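Luciferase-like monooxygenase (PDB 7BIP) probably acts as a monooxygenase in the biosynthesis of the aromatic polyketide rishirilide in Streptomyces bottropensis, inserting oxygen from O2 into its substrate. Local coordinates at residues I5-T10 / H38-V43; H229-C234 / T320-V325; L140-D145 / R167-I172; K87-L92 / V158-R163. One frame throughout, in Å; residues are numbered along the deposited sequence.

Interaction 1: residues I5-T10 / H38-V43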
loop_
_atom_site.group_PDB
_atom_site.type_symbol
_atom_site.label_atom_id
_atom_site.label_comp_id
_atom_site.label_asym_id
_atom_site.label_seq_id
_atom_site.Cartn_x
_atom_site.Cartn_y
_atom_site.Cartn_z
ATOM N N ILE A 5 0.091 -19.450 -3.996
ATOM C CA ILE A 5 1.533 -19.250 -4.037
ATOM C C ILE A 5 1.907 -18.184 -3.024
ATOM O O ILE A 5 1.135 -17.263 -2.738
ATOM C CB ILE A 5 2.056 -18.856 -5.432
ATOM C CG1 ILE A 5 1.430 -17.528 -5.876
ATOM C CG2 ILE A 5 1.799 -19.997 -6.443
ATOM C CD1 ILE A 5 2.195 -16.837 -7.017
ATOM N N ASN A 6 3.102 -18.336 -2.466
ATOM C CA ASN A 6 3.684 -17.381 -1.542
ATOM C C ASN A 6 4.891 -16.763 -2.227
ATOM O O ASN A 6 5.663 -17.463 -2.896
ATOM C CB ASN A 6 4.089 -18.073 -0.236
ATOM C CG ASN A 6 4.300 -17.102 0.911
ATOM O OD1 ASN A 6 4.393 -15.893 0.713
ATOM N ND2 ASN A 6 4.391 -17.639 2.129
ATOM N N LEU A 7 5.029 -15.453 -2.095
ATOM C CA LEU A 7 6.093 -14.696 -2.754
ATOM C C LEU A 7 6.938 -14.032 -1.666
ATOM O O LEU A 7 6.885 -12.824 -1.443
ATOM C CB LEU A 7 5.511 -13.671 -3.749
ATOM C CG LEU A 7 4.816 -14.321 -4.949
ATOM C CD1 LEU A 7 4.046 -13.300 -5.801
ATOM C CD2 LEU A 7 5.817 -15.131 -5.814
ATOM N N PHE A 8 7.711 -14.857 -0.976
ATOM C CA PHE A 8 8.566 -14.414 0.116
ATOM C C PHE A 8 9.926 -14.093 -0.480
ATOM O O PHE A 8 10.627 -15.010 -0.921
ATOM C CB PHE A 8 8.678 -15.531 1.149
ATOM C CG PHE A 8 9.329 -15.140 2.456
ATOM C CD1 PHE A 8 8.712 -15.456 3.658
ATOM C CD2 PHE A 8 10.569 -14.527 2.496
ATOM C CE1 PHE A 8 9.298 -15.127 4.869
ATOM C CE2 PHE A 8 11.160 -14.202 3.708
ATOM C CZ PHE A 8 10.519 -14.505 4.891
ATOM N N PRO A 9 10.361 -12.826 -0.502
ATOM C CA PRO A 9 11.675 -12.513 -1.088
ATOM C C PRO A 9 12.814 -12.846 -0.129
ATOM O O PRO A 9 12.808 -12.444 1.034
ATOM C CB PRO A 9 11.594 -11.005 -1.351
ATOM C CG PRO A 9 10.642 -10.507 -0.328
ATOM C CD PRO A 9 9.637 -11.618 -0.077
ATOM N N THR A 10 13.793 -13.600 -0.624
ATOM C CA THR A 10 15.044 -13.856 0.089
ATOM C C THR A 10 16.135 -13.492 -0.905
ATOM O O THR A 10 16.699 -14.356 -1.581
ATOM C CB THR A 10 15.150 -15.306 0.575
ATOM O OG1 THR A 10 14.828 -16.200 -0.498
ATOM C CG2 THR A 10 14.186 -15.542 1.694
ATOM N N HIS A 38 -5.370 -20.760 -5.843
ATOM C CA HIS A 38 -6.359 -20.233 -4.902
ATOM C C HIS A 38 -6.030 -18.809 -4.452
ATOM O O HIS A 38 -6.940 -17.987 -4.287
ATOM C CB HIS A 38 -6.454 -21.175 -3.695
ATOM C CG HIS A 38 -7.315 -20.661 -2.583
ATOM N ND1 HIS A 38 -6.793 -20.143 -1.417
ATOM C CD2 HIS A 38 -8.662 -20.593 -2.457
ATOM C CE1 HIS A 38 -7.781 -19.778 -0.619
ATOM N NE2 HIS A 38 -8.924 -20.037 -1.228
ATOM N N HIS A 39 -4.755 -18.492 -4.247
ATOM C CA HIS A 39 -4.396 -17.203 -3.659
ATOM C C HIS A 39 -2.965 -16.832 -4.032
ATOM O O HIS A 39 -2.199 -17.651 -4.543
ATOM C CB HIS A 39 -4.550 -17.229 -2.133
ATOM C CG HIS A 39 -3.587 -18.149 -1.450
ATOM N ND1 HIS A 39 -3.952 -19.396 -0.996
ATOM C CD2 HIS A 39 -2.276 -18.001 -1.135
ATOM C CE1 HIS A 39 -2.907 -19.982 -0.436
ATOM N NE2 HIS A 39 -1.878 -19.156 -0.507
ATOM N N VAL A 40 -2.629 -15.568 -3.758
ATOM C CA VAL A 40 -1.269 -15.037 -3.779
ATOM C C VAL A 40 -0.994 -14.450 -2.397
ATOM O O VAL A 40 -1.774 -13.624 -1.903
ATOM C CB VAL A 40 -1.090 -13.954 -4.866
ATOM C CG1 VAL A 40 0.299 -13.331 -4.774
ATOM C CG2 VAL A 40 -1.318 -14.548 -6.268
ATOM N N LYS A 41 0.098 -14.878 -1.772
ATOM C CA LYS A 41 0.458 -14.452 -0.425
ATOM C C LYS A 41 1.806 -13.738 -0.472
ATOM O O LYS A 41 2.642 -14.038 -1.321
ATOM C CB LYS A 41 0.528 -15.679 0.517
ATOM C CG LYS A 41 1.006 -15.406 1.943
ATOM C CD LYS A 41 0.926 -16.690 2.779
ATOM C CE LYS A 41 -0.513 -17.060 3.115
ATOM N NZ LYS A 41 -0.552 -18.464 3.672
ATOM N N THR A 42 2.016 -12.769 0.417
ATOM C CA THR A 42 3.367 -12.271 0.639
ATOM C C THR A 42 3.495 -11.834 2.092
ATOM O O THR A 42 2.545 -11.926 2.875
ATOM C CB THR A 42 3.734 -11.148 -0.346
ATOM O OG1 THR A 42 5.156 -10.957 -0.319
ATOM C CG2 THR A 42 3.046 -9.837 0.027
ATOM N N VAL A 43 4.680 -11.326 2.439
ATOM C CA VAL A 43 5.121 -11.226 3.825
ATOM C C VAL A 43 5.442 -9.772 4.178
ATOM O O VAL A 43 5.428 -8.883 3.330
ATOM C CB VAL A 43 6.349 -12.114 4.083
ATOM C CG1 VAL A 43 6.103 -13.497 3.513
ATOM C CG2 VAL A 43 7.579 -11.481 3.444
#
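Residues 5-10 and 38-43 carry the two parallel strands of the first beta-alpha-beta unit of a TIM-type barrel, with helix 18-35 as the connection. Within these residues the first rung is His39 O, which accepts Ile5 N (3.0 Å). His39 NE2 bonds Ser322 of strand 320-324, on the far side of strand 2-6. Val40 turns to the helix-covered face, its CG2 alongside Ile5 CG1 (4.1 Å) and its CG1 against Leu7 CD1; Ala32 and Leu28 of helix 18-35 close over this apolar patch. Lys41 grips the first strand twice through its backbone: its N donates to Ile5 O (2.8 Å) almost along the C=O axis, and its O receives Leu7 N. On the opposite face its chain, with CG anti to the backbone N, runs obliquely across the amide of Asn6 (Lys41 CG to Asn6 CG 3.8 Å) and then bends, taking NZ to Ser322 and His229. An alanine in place of Asn6 would remove the flat group beside the lysine methylenes and would probably let that part of the chain shift. At Thr42 a side-chain bond takes over from the backbone pairing, OG1 donating to Leu7 O (2.8 Å). Val43 meets Phe8 with both methyls: CG2 sits over the centre of the ring, whereas CG1 presses on Phe8 CD1 at a tight 3.3 Å.

Interaction 2: residues H229-C234 / T320-V325. With EDO (1,2-ethanediol), chain I.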
loop_
_atom_site.group_PDB
_atom_site.type_symbol
_atom_site.label_atom_id
_atom_site.label_comp_id
_atom_site.label_asym_id
_atom_site.label_seq_id
_atom_site.Cartn_x
_atom_site.Cartn_y
_atom_site.Cartn_z
ATOM N N HIS A 229 -3.855 -22.245 7.359
ATOM C CA HIS A 229 -2.851 -21.967 6.336
ATOM C C HIS A 229 -1.490 -22.488 6.773
ATOM O O HIS A 229 -1.121 -22.374 7.940
ATOM C CB HIS A 229 -2.716 -20.457 6.075
ATOM C CG HIS A 229 -3.772 -19.886 5.180
ATOM N ND1 HIS A 229 -3.481 -19.019 4.146
ATOM C CD2 HIS A 229 -5.119 -20.026 5.187
ATOM C CE1 HIS A 229 -4.604 -18.667 3.543
ATOM N NE2 HIS A 229 -5.612 -19.259 4.159
ATOM N N MET A 230 -0.731 -23.045 5.829
ATOM C CA MET A 230 0.672 -23.374 6.059
ATOM C C MET A 230 1.433 -23.101 4.772
ATOM O O MET A 230 0.905 -23.339 3.686
ATOM C CB MET A 230 0.878 -24.842 6.461
ATOM C CG MET A 230 0.018 -25.306 7.633
ATOM S SD MET A 230 0.429 -26.996 8.085
ATOM C CE MET A 230 -1.134 -27.555 8.763
ATOM N N SER A 231 2.666 -22.615 4.890
ATOM C CA SER A 231 3.512 -22.355 3.727
ATOM C C SER A 231 4.585 -23.425 3.608
ATOM O O SER A 231 5.134 -23.880 4.614
ATOM C CB SER A 231 4.168 -20.973 3.793
ATOM O OG SER A 231 3.213 -19.950 3.554
ATOM N N TYR A 232 4.876 -23.828 2.368
ATOM C CA TYR A 232 5.931 -24.794 2.079
ATOM C C TYR A 232 6.772 -24.278 0.926
ATOM O O TYR A 232 6.219 -23.865 -0.093
ATOM C CB TYR A 232 5.362 -26.153 1.670
ATOM C CG TYR A 232 4.713 -26.982 2.754
ATOM C CD1 TYR A 232 5.452 -27.895 3.498
ATOM C CD2 TYR A 232 3.348 -26.890 2.989
ATOM C CE1 TYR A 232 4.848 -28.679 4.471
ATOM C CE2 TYR A 232 2.739 -27.660 3.960
ATOM C CZ TYR A 232 3.491 -28.555 4.689
ATOM O OH TYR A 232 2.880 -29.309 5.649
ATOM N N ASN A 233 8.096 -24.346 1.059
ATOM C CA ASN A 233 8.952 -24.111 -0.098
ATOM C C ASN A 233 8.637 -25.131 -1.186
ATOM O O ASN A 233 8.437 -26.319 -0.912
ATOM C CB ASN A 233 10.423 -24.180 0.301
ATOM C CG ASN A 233 10.827 -23.030 1.198
ATOM O OD1 ASN A 233 10.269 -21.936 1.104
ATOM N ND2 ASN A 233 11.790 -23.271 2.082
ATOM N N CYS A 234 8.544 -24.660 -2.430
ATOM C CA CYS A 234 8.054 -25.534 -3.488
ATOM C C CYS A 234 8.873 -25.321 -4.749
ATOM O O CYS A 234 9.032 -24.184 -5.206
ATOM C CB CYS A 234 6.563 -25.274 -3.755
ATOM S SG CYS A 234 5.900 -26.299 -5.058
ATOM N N THR A 320 -5.244 -25.112 3.605
ATOM C CA THR A 320 -4.754 -24.242 2.542
ATOM C C THR A 320 -3.230 -24.177 2.594
ATOM O O THR A 320 -2.659 -23.751 3.605
ATOM C CB THR A 320 -5.363 -22.848 2.681
ATOM O OG1 THR A 320 -6.793 -22.946 2.585
ATOM C CG2 THR A 320 -4.842 -21.928 1.592
ATOM N N ILE A 321 -2.576 -24.594 1.507
ATOM C CA ILE A 321 -1.118 -24.548 1.401
ATOM C C ILE A 321 -0.735 -23.372 0.517
ATOM O O ILE A 321 -1.332 -23.176 -0.550
ATOM C CB ILE A 321 -0.553 -25.855 0.819
ATOM C CG1 ILE A 321 -0.536 -26.960 1.882
ATOM C CG2 ILE A 321 0.865 -25.622 0.255
ATOM C CD1 ILE A 321 -0.099 -28.342 1.373
ATOM N N SER A 322 0.260 -22.599 0.951
ATOM C CA SER A 322 0.902 -21.594 0.109
ATOM C C SER A 322 2.236 -22.153 -0.360
ATOM O O SER A 322 3.088 -22.509 0.466
ATOM C CB SER A 322 1.119 -20.268 0.845
ATOM O OG SER A 322 -0.090 -19.766 1.376
ATOM N N LEU A 323 2.415 -22.223 -1.677
ATOM C CA LEU A 323 3.638 -22.756 -2.272
ATOM C C LEU A 323 4.629 -21.612 -2.458
ATOM O O LEU A 323 4.400 -20.712 -3.266
ATOM C CB LEU A 323 3.317 -23.432 -3.603
ATOM C CG LEU A 323 2.197 -24.474 -3.548
ATOM C CD1 LEU A 323 1.659 -24.715 -4.949
ATOM C CD2 LEU A 323 2.700 -25.782 -2.915
ATOM N N GLN A 324 5.721 -21.641 -1.702
ATOM C CA GLN A 324 6.723 -20.582 -1.778
ATOM C C GLN A 324 7.648 -20.859 -2.965
ATOM O O GLN A 324 8.479 -21.774 -2.906
ATOM C CB GLN A 324 7.491 -20.511 -0.461
ATOM C CG GLN A 324 8.704 -19.616 -0.530
ATOM C CD GLN A 324 8.330 -18.240 -1.003
ATOM O OE1 GLN A 324 7.338 -17.672 -0.551
ATOM N NE2 GLN A 324 9.104 -17.699 -1.927
ATOM N N VAL A 325 7.534 -20.068 -4.041
ATOM C CA VAL A 325 8.105 -20.448 -5.339
ATOM C C VAL A 325 9.275 -19.574 -5.773
ATOM O O VAL A 325 9.838 -19.826 -6.845
ATOM C CB VAL A 325 7.033 -20.467 -6.450
ATOM C CG1 VAL A 325 5.997 -21.577 -6.204
ATOM C CG2 VAL A 325 6.339 -19.116 -6.566
HETATM C C1 EDO I . 11.439 -19.052 4.440
HETATM O O1 EDO I . 11.642 -18.588 3.102
HETATM C C2 EDO I . 9.948 -19.268 4.669
HETATM O O2 EDO I . 9.576 -20.568 4.193
HETATM O O HOH W 1 9.849 -22.738 -7.593
#
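Five backbone hydrogen bonds zip strand 229-234 to strand 320-324 in parallel, the two crossing at -32°. Donors alternate between the strands: Met230 N gives to Thr320 O (3.0 Å), Ser322 N to Met230 O, Tyr232 N to Ser322 O, Gln324 N to Tyr232 O (2.8 Å, nearly straight at 173°) and Cys234 N to Gln324 O. Past the last rung, one water donates to both Cys234 O and Val325 O. Side-chain groups find partners beyond the pair: Ser322 OG bonds His39 and Lys41, His229 ND1 bonds Lys41, Thr320 OG1 bonds Glu225 O, Ser231 OG meets the Asn6 amide, and Gln324 spans Phe8 N, through OE1, and Ile326 O, through NE2. Thr320 CG2 lies over the centre of the His229 ring. An alanine at His229 would remove the ring and its ND1, and would probably leave Lys41 NZ less firmly placed and the threonine methyl less well packed. On the other face, Tyr232 CE2 leans on Ile321 CD1 (3.9 Å). In the TIM-type barrel, which closes where strand 320-324 meets 2-6, this is the preceding pair; helix 302-316 covers Met230 and Tyr232, and helix 332-345 covers Leu323 and Cys234.

Interaction 3: residues L140-D145 / R167-I172. With CA (calcium ion), chain C.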
loop_
_atom_site.group_PDB
_atom_site.type_symbol
_atom_site.label_atom_id
_atom_site.label_comp_id
_atom_site.label_asym_id
_atom_site.label_seq_id
_atom_site.Cartn_x
_atom_site.Cartn_y
_atom_site.Cartn_z
ATOM N N LEU A 140 -12.378 -1.858 14.470
ATOM C CA LEU A 140 -12.494 -0.781 13.489
ATOM C C LEU A 140 -13.232 -1.240 12.239
ATOM O O LEU A 140 -13.940 -0.445 11.609
ATOM C CB LEU A 140 -11.105 -0.243 13.133
ATOM C CG LEU A 140 -10.491 0.611 14.260
ATOM C CD1 LEU A 140 -8.985 0.750 14.076
ATOM C CD2 LEU A 140 -11.163 1.983 14.318
ATOM N N TRP A 141 -13.096 -2.518 11.868
ATOM C CA TRP A 141 -13.826 -3.032 10.715
ATOM C C TRP A 141 -15.282 -3.340 11.046
ATOM O O TRP A 141 -16.174 -3.089 10.225
ATOM C CB TRP A 141 -13.181 -4.318 10.210
ATOM C CG TRP A 141 -11.869 -4.205 9.514
ATOM C CD1 TRP A 141 -11.340 -3.116 8.879
ATOM C CD2 TRP A 141 -10.932 -5.268 9.354
ATOM N NE1 TRP A 141 -10.109 -3.442 8.344
ATOM C CE2 TRP A 141 -9.842 -4.760 8.618
ATOM C CE3 TRP A 141 -10.901 -6.600 9.778
ATOM C CZ2 TRP A 141 -8.740 -5.541 8.281
ATOM C CZ3 TRP A 141 -9.802 -7.383 9.439
ATOM C CH2 TRP A 141 -8.737 -6.850 8.707
ATOM N N ALA A 142 -15.536 -3.923 12.220
ATOM C CA ALA A 142 -16.836 -4.503 12.519
ATOM C C ALA A 142 -17.819 -3.513 13.116
ATOM O O ALA A 142 -19.033 -3.755 13.048
ATOM C CB ALA A 142 -16.682 -5.675 13.497
ATOM N N GLU A 143 -17.332 -2.422 13.702
ATOM C CA GLU A 143 -18.151 -1.542 14.526
ATOM C C GLU A 143 -17.950 -0.082 14.124
ATOM O O GLU A 143 -17.035 0.270 13.377
ATOM C CB GLU A 143 -17.820 -1.694 16.025
ATOM C CG GLU A 143 -17.853 -3.124 16.560
ATOM C CD GLU A 143 -19.244 -3.724 16.570
ATOM O OE1 GLU A 143 -19.353 -4.968 16.489
ATOM O OE2 GLU A 143 -20.228 -2.957 16.663
ATOM N N GLU A 144 -18.829 0.762 14.657
ATOM C CA GLU A 144 -18.791 2.202 14.470
ATOM C C GLU A 144 -18.798 2.865 15.839
ATOM O O GLU A 144 -19.135 2.234 16.843
ATOM C CB GLU A 144 -19.979 2.686 13.632
ATOM C CG GLU A 144 -20.056 2.020 12.271
ATOM C CD GLU A 144 -20.882 0.739 12.262
ATOM O OE1 GLU A 144 -21.808 0.594 13.096
ATOM O OE2 GLU A 144 -20.601 -0.120 11.400
ATOM N N ASP A 145 -18.439 4.150 15.872
ATOM C CA ASP A 145 -18.284 4.884 17.139
ATOM C C ASP A 145 -17.360 4.119 18.084
ATOM O O ASP A 145 -17.617 3.988 19.285
ATOM C CB ASP A 145 -19.638 5.148 17.813
ATOM C CG ASP A 145 -20.303 6.429 17.336
ATOM O OD1 ASP A 145 -19.616 7.293 16.754
ATOM O OD2 ASP A 145 -21.525 6.572 17.561
ATOM N N ARG A 167 -18.181 -8.920 4.596
ATOM C CA ARG A 167 -18.999 -8.770 5.787
ATOM C C ARG A 167 -18.834 -9.981 6.695
ATOM O O ARG A 167 -19.032 -11.116 6.244
ATOM C CB ARG A 167 -20.467 -8.604 5.401
ATOM C CG ARG A 167 -20.712 -7.358 4.573
ATOM C CD ARG A 167 -22.149 -7.316 4.101
ATOM N NE ARG A 167 -22.355 -6.366 3.013
ATOM C CZ ARG A 167 -23.415 -6.407 2.211
ATOM N NH1 ARG A 167 -24.341 -7.343 2.390
ATOM N NH2 ARG A 167 -23.549 -5.515 1.240
ATOM N N PRO A 168 -18.473 -9.789 7.971
ATOM C CA PRO A 168 -18.297 -8.477 8.606
ATOM C C PRO A 168 -17.006 -7.758 8.227
ATOM O O PRO A 168 -16.890 -6.558 8.439
ATOM C CB PRO A 168 -18.297 -8.815 10.105
ATOM C CG PRO A 168 -17.795 -10.226 10.169
ATOM C CD PRO A 168 -18.309 -10.903 8.927
ATOM N N HIS A 169 -16.063 -8.502 7.653
ATOM C CA HIS A 169 -14.725 -8.024 7.331
ATOM C C HIS A 169 -13.962 -9.186 6.710
ATOM O O HIS A 169 -14.471 -10.316 6.701
ATOM C CB HIS A 169 -14.020 -7.477 8.583
ATOM C CG HIS A 169 -14.044 -8.402 9.760
ATOM N ND1 HIS A 169 -13.300 -9.559 9.810
ATOM C CD2 HIS A 169 -14.703 -8.326 10.942
ATOM C CE1 HIS A 169 -13.516 -10.172 10.962
ATOM N NE2 HIS A 169 -14.357 -9.438 11.671
ATOM N N PRO A 170 -12.778 -8.958 6.141
ATOM C CA PRO A 170 -11.975 -10.084 5.655
ATOM C C PRO A 170 -11.714 -11.107 6.753
ATOM O O PRO A 170 -11.656 -10.780 7.944
ATOM C CB PRO A 170 -10.677 -9.414 5.201
ATOM C CG PRO A 170 -11.081 -8.036 4.845
ATOM C CD PRO A 170 -12.116 -7.667 5.870
ATOM N N ARG A 171 -11.568 -12.364 6.334
ATOM C CA ARG A 171 -11.158 -13.427 7.246
ATOM C C ARG A 171 -9.902 -13.008 7.996
ATOM O O ARG A 171 -8.979 -12.441 7.411
ATOM C CB ARG A 171 -10.887 -14.714 6.463
ATOM C CG ARG A 171 -10.722 -15.961 7.344
ATOM C CD ARG A 171 -10.288 -17.171 6.516
ATOM N NE ARG A 171 -11.226 -17.463 5.438
ATOM C CZ ARG A 171 -12.304 -18.227 5.571
ATOM N NH1 ARG A 171 -12.583 -18.775 6.748
ATOM N NH2 ARG A 171 -13.103 -18.438 4.530
ATOM N N ILE A 172 -9.869 -13.287 9.299
ATOM C CA ILE A 172 -8.707 -13.005 10.137
ATOM C C ILE A 172 -8.032 -14.330 10.471
ATOM O O ILE A 172 -8.680 -15.251 10.976
ATOM C CB ILE A 172 -9.104 -12.256 11.425
ATOM C CG1 ILE A 172 -9.610 -10.844 11.109
ATOM C CG2 ILE A 172 -7.918 -12.166 12.401
ATOM C CD1 ILE A 172 -10.170 -10.120 12.348
HETATM CA CA CA C . -22.701 -1.331 11.935
HETATM O O HOH W 2 -21.587 -2.951 13.259
HETATM O O HOH W 3 -24.260 -0.944 13.728
#
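The indole of Trp141, in the last turn of helix 126-142, meets His169, Pro170 and Ile172, each from a different side. The side chains of Trp141 and His169 cross at about a right angle, while their ring planes are inclined obliquely, by 35°, and the closest touch is His169 CB on Trp141 CE3 (3.5 Å). Pro170 comes over a face, its CD standing 4.2 Å from the centroid of the Trp141 six-membered ring in a CH-pi contact. Ile172 arrives at the edge instead, with CG1 in the ring plane and 3.8 Å from Trp141 CZ3.

The imidazole is fixed in its rotation. With CG in the crowded position between backbone N and carbonyl carbon (chi1 51°), His169 ND1 points in its own ring plane to Pro170 O, a straight bond of 2.8 Å, while Pro168, which follows a cis peptide bond, sets CG over one ring face. Ala142 CB reaches the ring edge near His169 CD2. Trp141 NE1 bonds Ala89 O of helix 85-98, tethering the indole.

Glu144 holds a calcium ion with both carboxylate oxygens (OE1 at 2.4 Å), and a water on that ion donates to Ala142 O (2.7 Å). Through Trp141 and Ala142, helix 126-142 packs against the entry of strand 171-175, in a beta-alpha-beta unit of the barrel with a beta hairpin inserted between helix and second strand.

Interaction 4: residues K87-L92 / V158-R163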
loop_
_atom_site.group_PDB
_atom_site.type_symbol
_atom_site.label_atom_id
_atom_site.label_comp_id
_atom_site.label_asym_id
_atom_site.label_seq_id
_atom_site.Cartn_x
_atom_site.Cartn_y
_atom_site.Cartn_z
ATOM N N LYS A 87 -4.171 2.793 10.944
ATOM C CA LYS A 87 -3.556 2.695 9.626
ATOM C C LYS A 87 -3.723 1.304 9.040
ATOM O O LYS A 87 -4.021 1.157 7.848
ATOM C CB LYS A 87 -2.076 3.027 9.748
ATOM C CG LYS A 87 -1.827 4.433 10.182
ATOM C CD LYS A 87 -2.184 5.365 9.083
ATOM C CE LYS A 87 -1.237 5.151 7.927
ATOM N NZ LYS A 87 0.183 5.294 8.355
ATOM N N LEU A 88 -3.494 0.278 9.860
ATOM C CA LEU A 88 -3.623 -1.092 9.389
ATOM C C LEU A 88 -5.055 -1.382 8.961
ATOM O O LEU A 88 -5.293 -1.931 7.878
ATOM C CB LEU A 88 -3.177 -2.056 10.485
ATOM C CG LEU A 88 -3.009 -3.522 10.102
ATOM C CD1 LEU A 88 -2.147 -3.675 8.846
ATOM C CD2 LEU A 88 -2.365 -4.205 11.292
ATOM N N ALA A 89 -6.029 -1.016 9.799
ATOM C CA ALA A 89 -7.422 -1.233 9.419
ATOM C C ALA A 89 -7.763 -0.480 8.142
ATOM O O ALA A 89 -8.432 -1.022 7.252
ATOM C CB ALA A 89 -8.357 -0.806 10.550
ATOM N N GLY A 90 -7.298 0.770 8.032
ATOM C CA GLY A 90 -7.645 1.584 6.876
ATOM C C GLY A 90 -7.060 1.055 5.579
ATOM O O GLY A 90 -7.774 0.932 4.581
ATOM N N LYS A 91 -5.750 0.741 5.566
ATOM C CA LYS A 91 -5.160 0.287 4.303
ATOM C C LYS A 91 -5.709 -1.071 3.900
ATOM O O LYS A 91 -5.910 -1.328 2.706
ATOM C CB LYS A 91 -3.626 0.257 4.376
ATOM C CG LYS A 91 -3.021 -0.841 5.246
ATOM C CD LYS A 91 -1.487 -0.844 5.128
ATOM C CE LYS A 91 -0.876 0.387 5.758
ATOM N NZ LYS A 91 0.598 0.204 5.946
ATOM N N LEU A 92 -6.006 -1.936 4.870
ATOM C CA LEU A 92 -6.562 -3.240 4.517
ATOM C C LEU A 92 -7.994 -3.109 4.009
ATOM O O LEU A 92 -8.409 -3.860 3.119
ATOM C CB LEU A 92 -6.507 -4.181 5.716
ATOM C CG LEU A 92 -5.107 -4.680 6.095
ATOM C CD1 LEU A 92 -5.182 -5.304 7.475
ATOM C CD2 LEU A 92 -4.542 -5.669 5.054
ATOM N N VAL A 158 -14.651 6.837 16.930
ATOM C CA VAL A 158 -14.344 7.072 15.524
ATOM C C VAL A 158 -14.975 5.948 14.716
ATOM O O VAL A 158 -15.264 4.869 15.233
ATOM C CB VAL A 158 -12.826 7.136 15.231
ATOM C CG1 VAL A 158 -12.218 8.413 15.807
ATOM C CG2 VAL A 158 -12.126 5.868 15.746
ATOM N N THR A 159 -15.186 6.209 13.428
ATOM C CA THR A 159 -15.606 5.176 12.489
ATOM C C THR A 159 -14.639 5.184 11.316
ATOM O O THR A 159 -14.500 6.201 10.626
ATOM C CB THR A 159 -17.043 5.386 12.004
ATOM O OG1 THR A 159 -17.926 5.471 13.127
ATOM C CG2 THR A 159 -17.462 4.213 11.120
ATOM N N MET A 160 -13.955 4.063 11.111
ATOM C CA MET A 160 -12.922 3.964 10.089
ATOM C C MET A 160 -13.536 3.820 8.704
ATOM O O MET A 160 -14.407 2.974 8.482
ATOM C CB MET A 160 -12.008 2.771 10.379
ATOM C CG MET A 160 -10.944 2.509 9.309
ATOM S SD MET A 160 -9.805 3.901 9.032
ATOM C CE MET A 160 -9.303 4.267 10.695
ATOM N N LEU A 161 -13.080 4.649 7.777
ATOM C CA LEU A 161 -13.407 4.536 6.370
ATOM C C LEU A 161 -12.167 4.105 5.602
ATOM O O LEU A 161 -11.039 4.283 6.076
ATOM C CB LEU A 161 -13.917 5.877 5.815
ATOM C CG LEU A 161 -15.252 6.369 6.380
ATOM C CD1 LEU A 161 -15.526 7.770 5.838
ATOM C CD2 LEU A 161 -16.396 5.424 6.037
ATOM N N PRO A 162 -12.334 3.483 4.434
ATOM C CA PRO A 162 -13.611 2.993 3.918
ATOM C C PRO A 162 -14.077 1.796 4.739
ATOM O O PRO A 162 -13.263 1.119 5.381
ATOM C CB PRO A 162 -13.272 2.581 2.488
ATOM C CG PRO A 162 -11.798 2.132 2.581
ATOM C CD PRO A 162 -11.184 3.054 3.609
ATOM N N ARG A 163 -15.378 1.551 4.771
ATOM C CA ARG A 163 -15.827 0.290 5.327
ATOM C C ARG A 163 -15.352 -0.845 4.432
ATOM O O ARG A 163 -15.113 -0.656 3.241
ATOM C CB ARG A 163 -17.344 0.277 5.468
ATOM C CG ARG A 163 -17.902 1.547 6.134
ATOM C CD ARG A 163 -17.316 1.797 7.523
ATOM N NE ARG A 163 -17.855 0.882 8.526
ATOM C CZ ARG A 163 -17.201 0.510 9.623
ATOM N NH1 ARG A 163 -17.761 -0.323 10.496
ATOM N NH2 ARG A 163 -15.978 0.963 9.840
#
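Apolar contacts carry this junction, and no hydrogen bond joins the two segments. Met160 points at helix 85-98 with CG anti to the backbone N (chi1 176°), then bends at both following torsions, so that its sulphur comes to rest on the bare backbone of Gly90 (SD to CA 3.8 Å). A beta carbon on that glycine would stand only 3.4 Å from Met160 SD, which is tight. Earlier in the chain of the methionine, CG skirts Ala89 CB at 4.4 Å. Pro162, preceded by a cis peptide bond, lays CD near Gly90 O (4.1 Å).

The helix is one of the outer helices of the TIM-type barrel, and residues 158-163 belong to the irregular connection from the hairpin strand 154-158 to the barrel strand 171-175.

Polar bonds of Arg163 tie the connection to itself and to helix 126-142. Arg163 folds back, and its NH2 donates to Met160 O at 2.9 Å, in the guanidinium plane and on a carbonyl lone pair; the same nitrogen bonds Leu140 O. Thr159 CG2 lies over the rim of one face of the guanidinium. Across the dimer interface, Lys87 NZ bonds Thr83 OG1 of the second subunit, and Leu161 and Pro162 pack on Phe47 and Ala18 of that subunit.

From the N terminus, interaction 1 closes first, bringing strand 39-42 beside strand 2-6 by way of helix 18-35. Residues 87-92 then open interaction 4, and residues 140-145 open interaction 3 before 158-163 close the former and 167-172 the latter, so these two cross. They also touch, Arg163 reaching Glu143 and Glu144, and together they tie helices 85-98 and 126-142 to the chain entering strand 171-175. Interaction 2 follows in series, enclosing 85 residues and joining strand 320-324 to 228-236. Strand 320-324 also flanks 2-6, so interactions 1 and 2 meet within the barrel, their centres about 8 Å apart and 24 to 29 Å from the other two.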